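Local atomic coordinates of 450aa long hypothetical fmu protein (Pyrococcus horikoshii, PDB entry 2YXL), a protein that probably methylates carbon 5 of cytosine in RNA, using S-adenosyl-L-methionine as methyl donor. Residues T262-A267 / D332-D337. Sequence-based numbering, arbitrary orientation.
Sequences TVVDLA and DKVLLD. With SFG (sinefungin), chain B.
Two neighbouring parallel strands of the Rossmann-like methyltransferase sheet, 262-265 and 333-337, run in register from Val263 beside Lys333 to Asp265 beside Leu335, and their C-terminal ends open onto the sinefungin site. At the start Asp332 grips Thr262 twice: its OD1 accepts Thr262 N through the anti lone pair at 3.0 Å, nearly straight at 170°, and its own N reaches Thr262 O at 2.9 Å along a more bent path (135°). The ladder continues with Val264 N to Lys333 O, Leu335 N to Val264 O at 2.7 Å, and Leu266 N to Leu335 O. Side chains alternate between the two faces. On one, Val264 and Val334 lie side by side pointing the same way; Val334 CG2, anti to the backbone N, lies against Val264 CB at 3.8 Å, and Leu336 CD1 meets Leu266 CB at 3.9 Å, both leucines packing on helix 361-376. The other face carries Val263, Lys333, Asp265 and Leu335. There the methyl CD2 of Leu335 lies alongside the Asp265 carboxylate, and helix 272-280 packs on both residues. Beyond the ladder, Ala267 CB sits 3.5 Å from Asp337 O and also touches O4' of the sinefungin ribose. The alpha-amino nitrogen N of sinefungin bridges the C-terminal ends of the two segments, donating to Ala267 O at 2.9 Å and to Asp337 OD2 at 2.7 Å. With CG anti to the backbone N (chi1 -176°), the Asp337 carboxylate extends from the strand end, where Lys273 forms a salt bridge with OD2 and Thr388 hydrogen-bonds OD1. Although Lys273 shares OD2, the Ala267 carbonyl and the Asp337 carboxylate together would probably favour a protonated alpha-amine, consistent with recognition of the amino-acid end of S-adenosyl-L-methionine.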
loop_
_atom_site.group_PDB
_atom_site.type_symbol
_atom_site.label_atom_id
_atom_site.label_comp_id
_atom_site.label_asym_id
_atom_site.label_seq_id
_atom_site.Cartn_x
_atom_site.Cartn_y
_atom_site.Cartn_z
ATOM N N THR A 262 -27.428 -6.956 8.393
ATOM C CA THR A 262 -26.351 -6.978 9.374
ATOM C C THR A 262 -25.086 -7.541 8.721
ATOM O O THR A 262 -25.061 -8.686 8.260
ATOM C CB THR A 262 -26.749 -7.721 10.688
ATOM O OG1 THR A 262 -25.571 -8.120 11.403
ATOM C CG2 THR A 262 -27.613 -8.945 10.401
ATOM N N VAL A 263 -24.054 -6.706 8.663
ATOM C CA VAL A 263 -22.826 -7.024 7.944
ATOM C C VAL A 263 -21.629 -7.050 8.894
ATOM O O VAL A 263 -21.591 -6.314 9.882
ATOM C CB VAL A 263 -22.587 -6.016 6.775
ATOM C CG1 VAL A 263 -21.233 -6.234 6.102
ATOM C CG2 VAL A 263 -23.707 -6.122 5.747
ATOM N N VAL A 264 -20.664 -7.916 8.593
ATOM C CA VAL A 264 -19.419 -7.985 9.355
ATOM C C VAL A 264 -18.214 -7.705 8.455
ATOM O O VAL A 264 -18.087 -8.282 7.375
ATOM C CB VAL A 264 -19.252 -9.359 10.054
ATOM C CG1 VAL A 264 -17.885 -9.470 10.719
ATOM C CG2 VAL A 264 -20.357 -9.575 11.077
ATOM N N ASP A 265 -17.353 -6.792 8.902
ATOM C CA ASP A 265 -16.050 -6.565 8.281
ATOM C C ASP A 265 -15.007 -7.100 9.254
ATOM O O ASP A 265 -14.674 -6.449 10.247
ATOM C CB ASP A 265 -15.832 -5.073 8.000
ATOM C CG ASP A 265 -14.657 -4.807 7.056
ATOM O OD1 ASP A 265 -13.641 -5.538 7.103
ATOM O OD2 ASP A 265 -14.750 -3.844 6.266
ATOM N N LEU A 266 -14.502 -8.294 8.962
ATOM C CA LEU A 266 -13.722 -9.072 9.929
ATOM C C LEU A 266 -12.308 -8.532 10.167
ATOM O O LEU A 266 -11.744 -8.717 11.245
ATOM C CB LEU A 266 -13.694 -10.545 9.510
ATOM C CG LEU A 266 -13.664 -11.630 10.589
ATOM C CD1 LEU A 266 -14.714 -11.413 11.685
ATOM C CD2 LEU A 266 -13.843 -12.993 9.944
ATOM N N ALA A 267 -11.747 -7.869 9.159
ATOM C CA ALA A 267 -10.499 -7.116 9.297
ATOM C C ALA A 267 -10.709 -5.768 8.608
ATOM O O ALA A 267 -10.616 -5.661 7.382
ATOM C CB ALA A 267 -9.339 -7.878 8.681
ATOM N N ASP A 332 -25.739 -11.464 7.736
ATOM C CA ASP A 332 -26.319 -11.583 6.397
ATOM C C ASP A 332 -25.223 -11.734 5.355
ATOM O O ASP A 332 -25.359 -12.504 4.407
ATOM C CB ASP A 332 -27.177 -10.359 6.066
ATOM C CG ASP A 332 -28.541 -10.407 6.719
ATOM O OD1 ASP A 332 -28.905 -9.423 7.393
ATOM O OD2 ASP A 332 -29.248 -11.424 6.559
ATOM N N LYS A 333 -24.145 -10.978 5.537
ATOM C CA LYS A 333 -22.939 -11.128 4.733
ATOM C C LYS A 333 -21.713 -10.611 5.468
ATOM O O LYS A 333 -21.789 -9.644 6.225
ATOM C CB LYS A 333 -23.081 -10.458 3.361
ATOM C CG LYS A 333 -23.764 -9.104 3.365
ATOM C CD LYS A 333 -23.990 -8.590 1.952
ATOM C CE LYS A 333 -25.127 -9.312 1.229
ATOM N NZ LYS A 333 -24.643 -10.507 0.481
ATOM N N VAL A 334 -20.587 -11.280 5.244
ATOM C CA VAL A 334 -19.324 -10.908 5.866
ATOM C C VAL A 334 -18.249 -10.645 4.815
ATOM O O VAL A 334 -18.130 -11.376 3.828
ATOM C CB VAL A 334 -18.842 -11.973 6.905
ATOM C CG1 VAL A 334 -18.759 -13.352 6.278
ATOM C CG2 VAL A 334 -17.498 -11.585 7.527
ATOM N N LEU A 335 -17.485 -9.581 5.035
ATOM C CA LEU A 335 -16.310 -9.294 4.237
ATOM C C LEU A 335 -15.062 -9.649 5.032
ATOM O O LEU A 335 -14.865 -9.164 6.152
ATOM C CB LEU A 335 -16.279 -7.816 3.827
ATOM C CG LEU A 335 -14.978 -7.263 3.232
ATOM C CD1 LEU A 335 -14.721 -7.809 1.834
ATOM C CD2 LEU A 335 -15.000 -5.744 3.224
ATOM N N LEU A 336 -14.236 -10.512 4.455
ATOM C CA LEU A 336 -12.917 -10.776 5.002
ATOM C C LEU A 336 -11.852 -10.249 4.044
ATOM O O LEU A 336 -11.385 -10.959 3.146
ATOM C CB LEU A 336 -12.721 -12.269 5.320
ATOM C CG LEU A 336 -11.378 -12.746 5.901
ATOM C CD1 LEU A 336 -10.895 -11.888 7.072
ATOM C CD2 LEU A 336 -11.460 -14.210 6.313
ATOM N N ASP A 337 -11.499 -8.981 4.229
ATOM C CA ASP A 337 -10.372 -8.394 3.528
ATOM C C ASP A 337 -9.148 -8.721 4.368
ATOM O O ASP A 337 -8.697 -7.918 5.190
ATOM C CB ASP A 337 -10.560 -6.886 3.342
ATOM C CG ASP A 337 -9.439 -6.254 2.537
ATOM O OD1 ASP A 337 -8.986 -6.864 1.542
ATOM O OD2 ASP A 337 -9.010 -5.136 2.896
HETATM N N SFG B . -10.121 -3.926 5.054
HETATM C CA SFG B . -9.235 -2.807 5.425
HETATM C C SFG B . -9.558 -1.568 4.565
HETATM O O SFG B . -9.244 -0.451 5.029
HETATM O OXT SFG B . -10.126 -1.757 3.468
HETATM C CB SFG B . -7.759 -3.226 5.280
HETATM C CG SFG B . -7.397 -4.343 6.277
HETATM C CD SFG B . -5.911 -4.732 6.229
HETATM N NE SFG B . -5.610 -5.287 4.902
HETATM C "C5'" SFG B . -5.553 -5.814 7.272
HETATM C "C4'" SFG B . -5.991 -5.483 8.721
HETATM O "O4'" SFG B . -6.201 -6.757 9.376
HETATM C "C3'" SFG B . -4.917 -4.765 9.558
HETATM O "O3'" SFG B . -5.449 -3.515 10.018
HETATM C "C2'" SFG B . -4.656 -5.711 10.740
HETATM O "O2'" SFG B . -4.509 -4.984 11.967
HETATM C "C1'" SFG B . -5.947 -6.520 10.773
HETATM N N9 SFG B . -5.842 -7.842 11.458
HETATM C C8 SFG B . -4.861 -8.737 11.319
HETATM N N7 SFG B . -5.116 -9.804 12.077
HETATM C C5 SFG B . -6.267 -9.589 12.706
HETATM C C6 SFG B . -7.026 -10.327 13.612
HETATM N N6 SFG B . -6.621 -11.527 14.021
HETATM N N1 SFG B . -8.179 -9.808 14.071
HETATM C C2 SFG B . -8.593 -8.612 13.672
HETATM N N3 SFG B . -7.892 -7.885 12.810
HETATM C C4 SFG B . -6.731 -8.344 12.311
#